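PDB 1HI9: D-aminopeptidase from Bacillus subtilis, which hydrolyses N-terminal residues from peptides containing D-amino acids, working as a dizinc aminopeptidase inside the central chamber of a decamer. Local coordinates for residues M1-S13 / S49-S61. Residues are numbered along the deposited sequence; the frame is centred on the assembly and turned at random.
Sequences MKLYMSVDMEGIS and SGCTEVLVNDSHS. With ZN (zinc ion), chain G; ZN (zinc ion), chain F.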
loop_
_atom_site.group_PDB
_atom_site.type_symbol
_atom_site.label_atom_id
_atom_site.label_comp_id
_atom_site.label_asym_id
_atom_site.label_seq_id
_atom_site.Cartn_x
_atom_site.Cartn_y
_atom_site.Cartn_z
ATOM N N MET A 1 -33.508 32.292 27.837
ATOM C CA MET A 1 -33.988 30.883 27.726
ATOM C C MET A 1 -32.909 30.021 27.075
ATOM O O MET A 1 -32.279 30.433 26.104
ATOM C CB MET A 1 -35.290 30.837 26.910
ATOM C CG MET A 1 -35.190 31.411 25.502
ATOM S SD MET A 1 -36.800 31.660 24.678
ATOM C CE MET A 1 -37.133 30.015 24.038
ATOM N N LYS A 2 -32.690 28.832 27.630
ATOM C CA LYS A 2 -31.686 27.910 27.104
ATOM C C LYS A 2 -32.259 26.989 26.031
ATOM O O LYS A 2 -33.303 26.367 26.219
ATOM C CB LYS A 2 -31.097 27.059 28.232
ATOM C CG LYS A 2 -30.305 27.851 29.251
ATOM C CD LYS A 2 -29.917 27.004 30.454
ATOM C CE LYS A 2 -28.897 25.934 30.115
ATOM N NZ LYS A 2 -28.509 25.193 31.344
ATOM N N LEU A 3 -31.563 26.910 24.904
ATOM C CA LEU A 3 -31.986 26.061 23.808
ATOM C C LEU A 3 -30.924 24.986 23.547
ATOM O O LEU A 3 -29.727 25.273 23.500
ATOM C CB LEU A 3 -32.221 26.919 22.562
ATOM C CG LEU A 3 -32.798 26.310 21.276
ATOM C CD1 LEU A 3 -31.686 25.701 20.475
ATOM C CD2 LEU A 3 -33.869 25.281 21.598
ATOM N N TYR A 4 -31.374 23.741 23.410
ATOM C CA TYR A 4 -30.483 22.615 23.153
ATOM C C TYR A 4 -30.520 22.222 21.685
ATOM O O TYR A 4 -31.596 22.094 21.095
ATOM C CB TYR A 4 -30.893 21.397 23.969
ATOM C CG TYR A 4 -29.965 20.213 23.777
ATOM C CD1 TYR A 4 -28.748 20.138 24.467
ATOM C CD2 TYR A 4 -30.292 19.178 22.897
ATOM C CE1 TYR A 4 -27.879 19.057 24.288
ATOM C CE2 TYR A 4 -29.430 18.095 22.709
ATOM C CZ TYR A 4 -28.230 18.040 23.408
ATOM O OH TYR A 4 -27.394 16.954 23.258
ATOM N N MET A 5 -29.344 21.999 21.105
ATOM C CA MET A 5 -29.250 21.611 19.702
ATOM C C MET A 5 -28.471 20.320 19.483
ATOM O O MET A 5 -27.360 20.154 19.975
ATOM C CB MET A 5 -28.597 22.721 18.878
ATOM C CG MET A 5 -29.561 23.760 18.348
ATOM S SD MET A 5 -28.751 24.999 17.307
ATOM C CE MET A 5 -28.276 24.028 15.903
ATOM N N SER A 6 -29.078 19.400 18.745
ATOM C CA SER A 6 -28.441 18.138 18.410
ATOM C C SER A 6 -28.273 18.205 16.907
ATOM O O SER A 6 -29.260 18.304 16.175
ATOM C CB SER A 6 -29.329 16.958 18.781
ATOM O OG SER A 6 -28.747 15.741 18.345
ATOM N N VAL A 7 -27.027 18.162 16.441
ATOM C CA VAL A 7 -26.775 18.244 15.010
ATOM C C VAL A 7 -26.169 16.983 14.401
ATOM O O VAL A 7 -25.058 16.583 14.750
ATOM C CB VAL A 7 -25.835 19.427 14.671
ATOM C CG1 VAL A 7 -25.835 19.668 13.165
ATOM C CG2 VAL A 7 -26.275 20.677 15.416
ATOM N N ASP A 8 -26.914 16.370 13.483
ATOM C CA ASP A 8 -26.464 15.180 12.773
ATOM C C ASP A 8 -25.999 15.664 11.395
ATOM O O ASP A 8 -26.080 16.859 11.098
ATOM C CB ASP A 8 -27.619 14.185 12.622
ATOM C CG ASP A 8 -27.151 12.745 12.606
ATOM O OD1 ASP A 8 -25.929 12.507 12.552
ATOM O OD2 ASP A 8 -28.009 11.843 12.645
ATOM N N MET A 9 -25.529 14.750 10.551
ATOM C CA MET A 9 -25.037 15.144 9.223
ATOM C C MET A 9 -25.822 14.702 7.996
ATOM O O MET A 9 -25.952 15.469 7.047
ATOM C CB MET A 9 -23.604 14.652 9.030
ATOM C CG MET A 9 -22.562 15.736 9.094
ATOM S SD MET A 9 -20.975 15.137 8.573
ATOM C CE MET A 9 -20.586 16.278 7.293
ATOM N N GLU A 10 -26.309 13.463 7.994
ATOM C CA GLU A 10 -27.018 12.933 6.836
ATOM C C GLU A 10 -28.156 13.808 6.333
ATOM O O GLU A 10 -28.435 13.847 5.135
ATOM C CB GLU A 10 -27.549 11.530 7.123
ATOM C CG GLU A 10 -26.471 10.468 7.265
ATOM C CD GLU A 10 -25.827 10.454 8.640
ATOM O OE1 GLU A 10 -26.200 11.296 9.479
ATOM O OE2 GLU A 10 -24.952 9.594 8.882
ATOM N N GLY A 11 -28.808 14.506 7.249
ATOM C CA GLY A 11 -29.909 15.360 6.870
ATOM C C GLY A 11 -29.510 16.780 6.523
ATOM O O GLY A 11 -30.359 17.585 6.161
ATOM N N ILE A 12 -28.225 17.109 6.630
ATOM C CA ILE A 12 -27.779 18.454 6.300
ATOM C C ILE A 12 -28.111 18.736 4.846
ATOM O O ILE A 12 -28.128 17.830 3.998
ATOM C CB ILE A 12 -26.271 18.619 6.519
ATOM C CG1 ILE A 12 -25.961 18.518 8.006
ATOM C CG2 ILE A 12 -25.804 19.951 5.975
ATOM C CD1 ILE A 12 -26.676 19.538 8.859
ATOM N N SER A 13 -28.369 20.002 4.553
ATOM C CA SER A 13 -28.747 20.373 3.201
ATOM C C SER A 13 -27.622 20.219 2.190
ATOM O O SER A 13 -26.455 20.375 2.527
ATOM C CB SER A 13 -29.273 21.801 3.187
ATOM O OG SER A 13 -28.318 22.674 3.730
ATOM N N SER A 49 -33.969 35.466 18.558
ATOM C CA SER A 49 -35.328 35.263 19.040
ATOM C C SER A 49 -35.456 35.278 20.557
ATOM O O SER A 49 -36.483 34.866 21.100
ATOM C CB SER A 49 -35.905 33.951 18.493
ATOM O OG SER A 49 -36.272 34.080 17.130
ATOM N N GLY A 50 -34.418 35.742 21.244
ATOM C CA GLY A 50 -34.487 35.819 22.691
ATOM C C GLY A 50 -33.627 34.858 23.485
ATOM O O GLY A 50 -33.262 35.159 24.622
ATOM N N CYS A 51 -33.302 33.704 22.911
ATOM C CA CYS A 51 -32.480 32.728 23.622
ATOM C C CYS A 51 -31.195 33.350 24.162
ATOM O O CYS A 51 -30.512 34.111 23.473
ATOM C CB CYS A 51 -32.149 31.539 22.707
ATOM S SG CYS A 51 -33.598 30.547 22.239
ATOM N N THR A 52 -30.880 33.021 25.409
ATOM C CA THR A 52 -29.686 33.537 26.072
ATOM C C THR A 52 -28.540 32.533 26.042
ATOM O O THR A 52 -27.380 32.896 26.243
ATOM C CB THR A 52 -29.986 33.875 27.539
ATOM O OG1 THR A 52 -30.546 32.722 28.187
ATOM C CG2 THR A 52 -30.966 35.043 27.625
ATOM N N GLU A 53 -28.880 31.270 25.797
ATOM C CA GLU A 53 -27.898 30.188 25.736
ATOM C C GLU A 53 -28.271 29.159 24.677
ATOM O O GLU A 53 -29.440 28.796 24.529
ATOM C CB GLU A 53 -27.793 29.489 27.095
ATOM C CG GLU A 53 -26.483 29.727 27.823
ATOM C CD GLU A 53 -26.362 28.915 29.116
ATOM O OE1 GLU A 53 -27.130 29.167 30.070
ATOM O OE2 GLU A 53 -25.496 28.017 29.179
ATOM N N VAL A 54 -27.272 28.696 23.937
ATOM C CA VAL A 54 -27.487 27.689 22.906
ATOM C C VAL A 54 -26.377 26.651 22.994
ATOM O O VAL A 54 -25.227 26.933 22.664
ATOM C CB VAL A 54 -27.477 28.297 21.497
ATOM C CG1 VAL A 54 -27.769 27.216 20.471
ATOM C CG2 VAL A 54 -28.502 29.407 21.402
ATOM N N LEU A 55 -26.735 25.456 23.462
ATOM C CA LEU A 55 -25.791 24.355 23.598
ATOM C C LEU A 55 -25.874 23.524 22.326
ATOM O O LEU A 55 -26.946 23.013 21.983
ATOM C CB LEU A 55 -26.160 23.474 24.795
ATOM C CG LEU A 55 -25.019 22.903 25.636
ATOM C CD1 LEU A 55 -25.518 21.690 26.388
ATOM C CD2 LEU A 55 -23.849 22.529 24.753
ATOM N N VAL A 56 -24.745 23.385 21.638
ATOM C CA VAL A 56 -24.690 22.629 20.392
ATOM C C VAL A 56 -23.898 21.340 20.563
ATOM O O VAL A 56 -22.697 21.365 20.835
ATOM C CB VAL A 56 -24.053 23.470 19.260
ATOM C CG1 VAL A 56 -24.166 22.729 17.925
ATOM C CG2 VAL A 56 -24.741 24.828 19.181
ATOM N N ASN A 57 -24.588 20.212 20.398
ATOM C CA ASN A 57 -23.988 18.889 20.539
ATOM C C ASN A 57 -23.811 18.216 19.175
ATOM O O ASN A 57 -24.789 17.921 18.481
ATOM C CB ASN A 57 -24.874 18.006 21.425
ATOM C CG ASN A 57 -24.255 16.648 21.712
ATOM O OD1 ASN A 57 -24.955 15.641 21.831
ATOM N ND2 ASN A 57 -22.944 16.616 21.834
ATOM N N ASP A 58 -22.560 17.980 18.794
ATOM C CA ASP A 58 -22.253 17.323 17.529
ATOM C C ASP A 58 -22.739 15.899 17.733
ATOM O O ASP A 58 -22.225 15.188 18.604
ATOM C CB ASP A 58 -20.740 17.333 17.289
ATOM C CG ASP A 58 -20.367 16.939 15.875
ATOM O OD1 ASP A 58 -20.975 15.981 15.346
ATOM O OD2 ASP A 58 -19.453 17.575 15.302
ATOM N N SER A 59 -23.715 15.475 16.933
ATOM C CA SER A 59 -24.289 14.133 17.089
ATOM C C SER A 59 -24.038 13.150 15.961
ATOM O O SER A 59 -24.795 12.200 15.799
ATOM C CB SER A 59 -25.799 14.250 17.305
ATOM O OG SER A 59 -26.079 15.136 18.366
ATOM N N HIS A 60 -22.969 13.347 15.204
ATOM C CA HIS A 60 -22.693 12.464 14.085
ATOM C C HIS A 60 -21.378 11.691 14.184
ATOM O O HIS A 60 -20.326 12.274 14.438
ATOM C CB HIS A 60 -22.704 13.299 12.803
ATOM C CG HIS A 60 -22.237 12.557 11.590
ATOM N ND1 HIS A 60 -22.938 11.502 11.049
ATOM C CD2 HIS A 60 -21.137 12.714 10.814
ATOM C CE1 HIS A 60 -22.294 11.043 9.991
ATOM N NE2 HIS A 60 -21.199 11.761 9.827
ATOM N N SER A 61 -21.449 10.378 13.980
ATOM C CA SER A 61 -20.258 9.532 13.984
ATOM C C SER A 61 -19.291 9.809 15.152
ATOM O O SER A 61 -19.638 9.568 16.312
ATOM C CB SER A 61 -19.543 9.704 12.636
ATOM O OG SER A 61 -18.489 8.771 12.455
HETATM ZN ZN ZN G . -25.260 10.617 11.456
HETATM ZN ZN ZN F . -28.136 9.840 12.464
HETATM O O HOH W 1 -26.376 8.732 12.759
#
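Strands 2-7 and 53-58 pair in parallel through six bridges, from Lys2 with Glu53 to Val7 with Asp58, and helix 28-48 joins them as a beta-alpha-beta crossover. Their axes run 4.7 Å apart at 16°, as neighbours inside a mixed sheet; strand 97-103 bonds to the other edge of strand 2-7. The ladder is regular: Leu3 N gives to Glu53 O and Leu55 N to Leu3 O, Met5 N to Leu55 O and Asn57 N to Met5 O, then Val7 N to Asn57 O and Ser59 N to Val7 O.

The buried part is tight. Val7 CG2 meets Val56 CG1 at 3.9 Å and Met5 SD meets Val54 CG1 at 4.0 Å, while helix 28-48 covers Val7 and Val54. On the other face, Leu55 CD1 comes to the edge of the Tyr4 ring, level with it. Farther along, the Ser6 and Ser59 hydroxyls, OG to OG, are bonded at 2.7 Å, and Tyr103 holds Ser6 OG as well.

The N-terminal end is looser and partly exposed. The Lys2 methylenes run along the Glu53 carboxylate, yet Lys2 NZ stays 4.4 Å from Glu53 OE1, beyond a salt bridge, and bonds instead to Thr94. Were Lys2 an alanine, Thr94 OG1 would probably lose its lysine partner and the Glu53 carboxylate the methylenes beside it.

At the opposite end, both strands run out into the dinuclear zinc site. Asp8 OD1, Glu10 OE1 and His60 ND1 bind one ion; Asp8 OD2 binds the other, which His104, Glu133 and a water shared by both ions complete. The His60 ring, its CG anti to the backbone N (chi1 172°), is carried across toward the 1-13 loop, where ND1 faces its zinc ion at 2.5 Å, in the ring plane; Met9 CB sits over one ring face, 3.6 Å from the centroid, and Ser61 CB over the other.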